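Local coordinates for protein oxidoreductase, Gfo/Idh/MocA family (Pseudomonas syringae pv. tomato, PDB 3DTY) that is an uncharacterised oxidoreductase of the Gfo/Idh/MocA family that binds magnesium and probably uses a nicotinamide dinucleotide cofactor, at residues E152-M157 with E216-D221; G161-V166 with I274-S279. All coordinates share one frame; numbering follows the deposited sequence.

Contact 1 of 2, residues E152-M157 with E216-D221; sequences EQAREM and EVMLPD
Arg155 NH1 donates to the backbone carbonyl of Val217, 2.8 Å from NH1 to O, and also to water 2, which in turn donates to Glu216 OE2. The first bond lies in the carbonyl plane, on a lone pair, although the oxygen is tilted 25° out of the guanidinium plane. An arginine side chain meeting a carbonyl in the last turn of a helix is the principle here: Val217 O belongs to the last turn of helix 203-218, where a positive group would probably offset the partial charge of the carbonyls. The reach comes from an extended chain, with CG anti to the backbone N (chi1 177°). The chain then passes along Val217 O, bringing Arg155 CD to 3.0 Å from it. Pro220, just past the helix end, lies over one guanidinium face, with its CG 3.8 Å from Arg155 NH1.

The backbones themselves come very near, Arg155 CA to Met218 CA being 3.9 Å. Beside this approach water 1 donates to both Arg155 O and Met218 O, each 2.7 Å away, a bridge between two main chains. On the apolar side the selenomethionine Met218 lays its CE 3.9 Å from Ala154 CB. Glu152 turns its carboxylate back beside Val217 CG1, but its main charge partner is Arg360.

Around this joint, Val217 and Met218 also pack on Ile151 of helix 149-159, and Met218 reaches Ile158 as well. Leu219, just past its helix, points away from 152-157 and packs on Ile158 and on Val166 and Val169 of strand 166-174 in the mixed sheet.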
loop_
_atom_site.group_PDB
_atom_site.type_symbol
_atom_site.label_atom_id
_atom_site.label_comp_id
_atom_site.label_asym_id
_atom_site.label_seq_id
_atom_site.Cartn_x
_atom_site.Cartn_y
_atom_site.Cartn_z
ATOM N N GLU A 152 20.855 -5.585 5.885
ATOM C CA GLU A 152 21.926 -5.235 6.824
ATOM C C GLU A 152 21.393 -4.272 7.877
ATOM O O GLU A 152 21.790 -4.329 9.043
ATOM C CB GLU A 152 23.105 -4.560 6.116
ATOM C CG GLU A 152 24.012 -5.472 5.310
ATOM C CD GLU A 152 24.615 -6.601 6.130
ATOM O OE1 GLU A 152 24.845 -6.411 7.349
ATOM O OE2 GLU A 152 24.869 -7.676 5.543
ATOM N N GLN A 153 20.504 -3.374 7.460
ATOM C CA GLN A 153 19.926 -2.409 8.385
ATOM C C GLN A 153 19.197 -3.154 9.496
ATOM O O GLN A 153 19.354 -2.845 10.670
ATOM C CB GLN A 153 18.957 -1.479 7.654
ATOM C CG GLN A 153 18.277 -0.448 8.562
ATOM C CD GLN A 153 19.264 0.454 9.287
ATOM O OE1 GLN A 153 20.410 0.625 8.857
ATOM N NE2 GLN A 153 18.815 1.055 10.379
ATOM N N ALA A 154 18.398 -4.142 9.104
ATOM C CA ALA A 154 17.646 -4.955 10.053
ATOM C C ALA A 154 18.602 -5.666 11.020
ATOM O O ALA A 154 18.359 -5.713 12.227
ATOM C CB ALA A 154 16.809 -5.981 9.296
ATOM N N ARG A 155 19.682 -6.221 10.482
ATOM C CA ARG A 155 20.666 -6.915 11.309
ATOM C C ARG A 155 21.196 -5.970 12.384
ATOM O O ARG A 155 21.251 -6.326 13.565
ATOM C CB ARG A 155 21.836 -7.416 10.456
ATOM C CG ARG A 155 22.963 -8.106 11.246
ATOM C CD ARG A 155 24.075 -8.531 10.295
ATOM N NE ARG A 155 25.288 -8.965 10.985
ATOM C CZ ARG A 155 25.724 -10.224 11.043
ATOM N NH1 ARG A 155 25.047 -11.205 10.450
ATOM N NH2 ARG A 155 26.848 -10.496 11.691
ATOM N N GLU A 156 21.575 -4.766 11.959
ATOM C CA GLU A 156 22.101 -3.750 12.860
ATOM C C GLU A 156 21.077 -3.340 13.910
ATOM O O GLU A 156 21.401 -3.213 15.093
ATOM C CB GLU A 156 22.538 -2.514 12.065
ATOM C CG GLU A 156 23.824 -2.696 11.267
ATOM C CD GLU A 156 25.052 -2.845 12.156
ATOM O OE1 GLU A 156 24.984 -2.435 13.329
ATOM O OE2 GLU A 156 26.088 -3.357 11.681
HETATM N N MSE A 157 19.836 -3.139 13.476
HETATM C CA MSE A 157 18.780 -2.738 14.393
HETATM C C MSE A 157 18.516 -3.807 15.461
HETATM O O MSE A 157 18.344 -3.499 16.642
HETATM C CB MSE A 157 17.504 -2.449 13.602
HETATM C CG MSE A 157 17.606 -1.229 12.693
HETATM SE SE MSE A 157 16.043 -1.003 11.598
HETATM C CE MSE A 157 14.889 -0.136 12.880
ATOM N N GLU A 216 19.298 -15.706 9.012
ATOM C CA GLU A 216 20.659 -16.003 9.445
ATOM C C GLU A 216 21.476 -14.714 9.491
ATOM O O GLU A 216 22.296 -14.510 10.396
ATOM C CB GLU A 216 21.305 -16.991 8.470
ATOM C CG GLU A 216 22.812 -17.124 8.599
ATOM C CD GLU A 216 23.251 -17.516 9.997
ATOM O OE1 GLU A 216 22.659 -18.463 10.558
ATOM O OE2 GLU A 216 24.191 -16.880 10.527
ATOM N N VAL A 217 21.249 -13.848 8.508
ATOM C CA VAL A 217 21.951 -12.572 8.439
ATOM C C VAL A 217 21.480 -11.627 9.546
ATOM O O VAL A 217 22.290 -10.969 10.194
ATOM C CB VAL A 217 21.715 -11.859 7.079
ATOM C CG1 VAL A 217 22.299 -10.450 7.133
ATOM C CG2 VAL A 217 22.363 -12.652 5.942
HETATM N N MSE A 218 20.166 -11.562 9.752
HETATM C CA MSE A 218 19.593 -10.670 10.764
HETATM C C MSE A 218 19.777 -11.163 12.196
HETATM O O MSE A 218 19.865 -10.366 13.127
HETATM C CB MSE A 218 18.094 -10.493 10.531
HETATM C CG MSE A 218 17.701 -10.055 9.131
HETATM SE SE MSE A 218 15.796 -9.758 9.037
HETATM C CE MSE A 218 15.721 -9.099 7.213
ATOM N N LEU A 219 19.816 -12.479 12.364
ATOM C CA LEU A 219 19.920 -13.074 13.688
ATOM C C LEU A 219 20.977 -14.174 13.706
ATOM O O LEU A 219 20.653 -15.350 13.868
ATOM C CB LEU A 219 18.557 -13.658 14.071
ATOM C CG LEU A 219 17.392 -12.662 14.110
ATOM C CD1 LEU A 219 16.170 -13.263 13.422
ATOM C CD2 LEU A 219 17.079 -12.289 15.559
ATOM N N PRO A 220 22.257 -13.804 13.558
ATOM C CA PRO A 220 23.344 -14.791 13.550
ATOM C C PRO A 220 23.500 -15.659 14.795
ATOM O O PRO A 220 24.004 -16.776 14.709
ATOM C CB PRO A 220 24.584 -13.938 13.270
ATOM C CG PRO A 220 24.245 -12.628 13.904
ATOM C CD PRO A 220 22.793 -12.431 13.489
ATOM N N ASP A 221 23.060 -15.164 15.945
ATOM C CA ASP A 221 23.204 -15.926 17.184
ATOM C C ASP A 221 22.048 -16.869 17.507
ATOM O O ASP A 221 22.130 -17.658 18.448
ATOM C CB ASP A 221 23.439 -14.967 18.353
ATOM C CG ASP A 221 24.642 -14.063 18.125
ATOM O OD1 ASP A 221 25.643 -14.551 17.555
ATOM O OD2 ASP A 221 24.591 -12.875 18.515
HETATM O O HOH W 1 21.678 -8.871 14.482
HETATM O O HOH W 2 25.517 -14.184 9.353
#

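Contact 2 of 2, residues G161-V166 with I274-S279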
loop_
_atom_site.group_PDB
_atom_site.type_symbol
_atom_site.label_atom_id
_atom_site.label_comp_id
_atom_site.label_asym_id
_atom_site.label_seq_id
_atom_site.Cartn_x
_atom_site.Cartn_y
_atom_site.Cartn_z
ATOM N N GLY A 161 19.289 -3.980 19.772
ATOM C CA GLY A 161 18.170 -4.174 20.679
ATOM C C GLY A 161 16.920 -3.368 20.357
ATOM O O GLY A 161 16.067 -3.185 21.222
ATOM N N GLU A 162 16.799 -2.895 19.119
ATOM C CA GLU A 162 15.638 -2.103 18.703
ATOM C C GLU A 162 14.320 -2.859 18.849
ATOM O O GLU A 162 13.270 -2.256 19.039
ATOM C CB GLU A 162 15.770 -1.665 17.242
ATOM C CG GLU A 162 16.828 -0.613 16.962
ATOM C CD GLU A 162 16.558 0.700 17.676
ATOM O OE1 GLU A 162 15.378 1.101 17.771
ATOM O OE2 GLU A 162 17.534 1.339 18.129
ATOM N N LEU A 163 14.374 -4.181 18.738
ATOM C CA LEU A 163 13.168 -4.990 18.851
ATOM C C LEU A 163 13.004 -5.588 20.240
ATOM O O LEU A 163 12.023 -6.286 20.506
ATOM C CB LEU A 163 13.197 -6.118 17.812
ATOM C CG LEU A 163 12.779 -5.831 16.365
ATOM C CD1 LEU A 163 13.524 -4.643 15.803
ATOM C CD2 LEU A 163 13.042 -7.071 15.530
ATOM N N GLY A 164 13.948 -5.294 21.131
ATOM C CA GLY A 164 13.896 -5.879 22.458
ATOM C C GLY A 164 14.290 -7.340 22.278
ATOM O O GLY A 164 15.107 -7.661 21.415
ATOM N N ASP A 165 13.716 -8.233 23.070
ATOM C CA ASP A 165 14.033 -9.649 22.935
ATOM C C ASP A 165 13.247 -10.268 21.780
ATOM O O ASP A 165 12.026 -10.140 21.723
ATOM C CB ASP A 165 13.692 -10.392 24.222
ATOM C CG ASP A 165 14.466 -9.872 25.415
ATOM O OD1 ASP A 165 15.710 -9.905 25.374
ATOM O OD2 ASP A 165 13.824 -9.435 26.392
ATOM N N VAL A 166 13.945 -10.938 20.866
ATOM C CA VAL A 166 13.288 -11.579 19.727
ATOM C C VAL A 166 12.422 -12.740 20.204
ATOM O O VAL A 166 12.877 -13.590 20.966
ATOM C CB VAL A 166 14.320 -12.105 18.707
ATOM C CG1 VAL A 166 13.621 -12.976 17.653
ATOM C CG2 VAL A 166 15.027 -10.936 18.046
ATOM N N ILE A 274 9.841 -11.533 5.381
ATOM C CA ILE A 274 10.358 -11.954 6.668
ATOM C C ILE A 274 9.969 -10.889 7.677
ATOM O O ILE A 274 10.153 -9.693 7.439
ATOM C CB ILE A 274 11.897 -12.157 6.657
ATOM C CG1 ILE A 274 12.355 -12.643 8.040
ATOM C CG2 ILE A 274 12.606 -10.870 6.261
ATOM C CD1 ILE A 274 13.683 -13.377 8.030
ATOM N N ARG A 275 9.377 -11.330 8.776
ATOM C CA ARG A 275 8.972 -10.427 9.835
ATOM C C ARG A 275 9.614 -10.943 11.115
ATOM O O ARG A 275 9.453 -12.116 11.467
ATOM C CB ARG A 275 7.445 -10.414 9.985
ATOM C CG ARG A 275 6.934 -9.495 11.095
ATOM C CD ARG A 275 5.425 -9.582 11.242
ATOM N NE ARG A 275 4.895 -8.699 12.280
ATOM C CZ ARG A 275 4.797 -7.374 12.167
ATOM N NH1 ARG A 275 5.193 -6.760 11.056
ATOM N NH2 ARG A 275 4.294 -6.660 13.164
ATOM N N VAL A 276 10.362 -10.079 11.794
ATOM C CA VAL A 276 11.000 -10.465 13.047
ATOM C C VAL A 276 10.255 -9.727 14.154
ATOM O O VAL A 276 10.223 -8.490 14.184
ATOM C CB VAL A 276 12.498 -10.086 13.070
ATOM C CG1 VAL A 276 13.129 -10.514 14.396
ATOM C CG2 VAL A 276 13.215 -10.739 11.903
ATOM N N ILE A 277 9.656 -10.501 15.053
ATOM C CA ILE A 277 8.860 -9.970 16.158
ATOM C C ILE A 277 9.557 -10.042 17.516
ATOM O O ILE A 277 9.867 -11.127 18.012
ATOM C CB ILE A 277 7.521 -10.737 16.258
ATOM C CG1 ILE A 277 6.811 -10.700 14.902
ATOM C CG2 ILE A 277 6.642 -10.130 17.342
ATOM C CD1 ILE A 277 5.539 -11.521 14.844
ATOM N N GLY A 278 9.796 -8.878 18.112
ATOM C CA GLY A 278 10.443 -8.829 19.417
ATOM C C GLY A 278 9.495 -8.299 20.481
ATOM O O GLY A 278 8.370 -7.907 20.176
ATOM N N SER A 279 9.949 -8.281 21.728
ATOM C CA SER A 279 9.135 -7.806 22.841
ATOM C C SER A 279 8.783 -6.325 22.747
ATOM O O SER A 279 7.787 -5.889 23.313
ATOM C CB SER A 279 9.866 -8.065 24.166
ATOM O OG SER A 279 11.170 -7.497 24.153
#
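The flat groups that meet between Asp165 and Ser279 are peptides. At the outer end of the Asp165 carbonyl sits Ser279 N, 2.8 Å from Asp165 O and tilted 28° from the carbonyl plane, while Gly278 CA comes to the same oxygen at 3.1 Å. This is the opening of an antiparallel strand pairing in the mixed sheet of the C-terminal alpha/beta domain: Val166 and Gly278 form a non-hydrogen-bonded pair with their CA atoms 4.0 Å apart, and the next link along is a backbone hydrogen bond between Ile277 and Arg167. The approach illustrates how a helix is handed over to a strand. Helix 149-159 finishes in a Schellman motif at Gly161, a type I turn runs from Gly161 to Gly164, and the chain then enters strand 166-174.

Glycine makes the close passage possible. With no side chain on Gly278, Leu163 O settles 3.2 Å from Gly278 CA in a CA-H...O contact, and the backbone of Leu163 is hydrogen-bonded to that of Arg280. On the sheet face turned to helix 203-218, Leu163 crosses Val276 at about a right angle, its CD2 meeting Val276 CG1 at 3.6 Å. Val166 adds both of its methyls to the same CG1.

Val276 faces Met218 of helix 203-218, whereas Arg275 and Ile277 meet Asn265 of the second subunit; Arg275 NE is hydrogen-bonded to OD1 of that Asn265, while Arg275 NH1 and NH2 form salt bridges with Glu284 and Glu296 of their own chain. Just past the turn the serine hydroxyl takes the next N-H: with OG between its own N and carbonyl carbon (chi1 54°), Ser279 OG accepts from Asp165 N at 2.9 Å.

Overall arrangement
Both contacts flank the same short connection, helix 149-159 running through its turn into strand 166-174, and their centres lie about 11 Å apart. Both are partly buried, but the centre of contact 1 is nearer that of the chain (about 15 Å, against about 23 Å). Contact 1 joins helix to helix on one side of the mixed sheet, through an arginine, water bridges and an apolar patch; contact 2 joins loop to strand by one backbone hydrogen bond, one to a serine hydroxyl, and small aliphatic groups. The two meet directly: Met218 CE packs on Ile274 CG2, and Leu219 CD2 reaches Val166 CG2. Only contact 2 is touched by another subunit, and both lie away from the magnesium site.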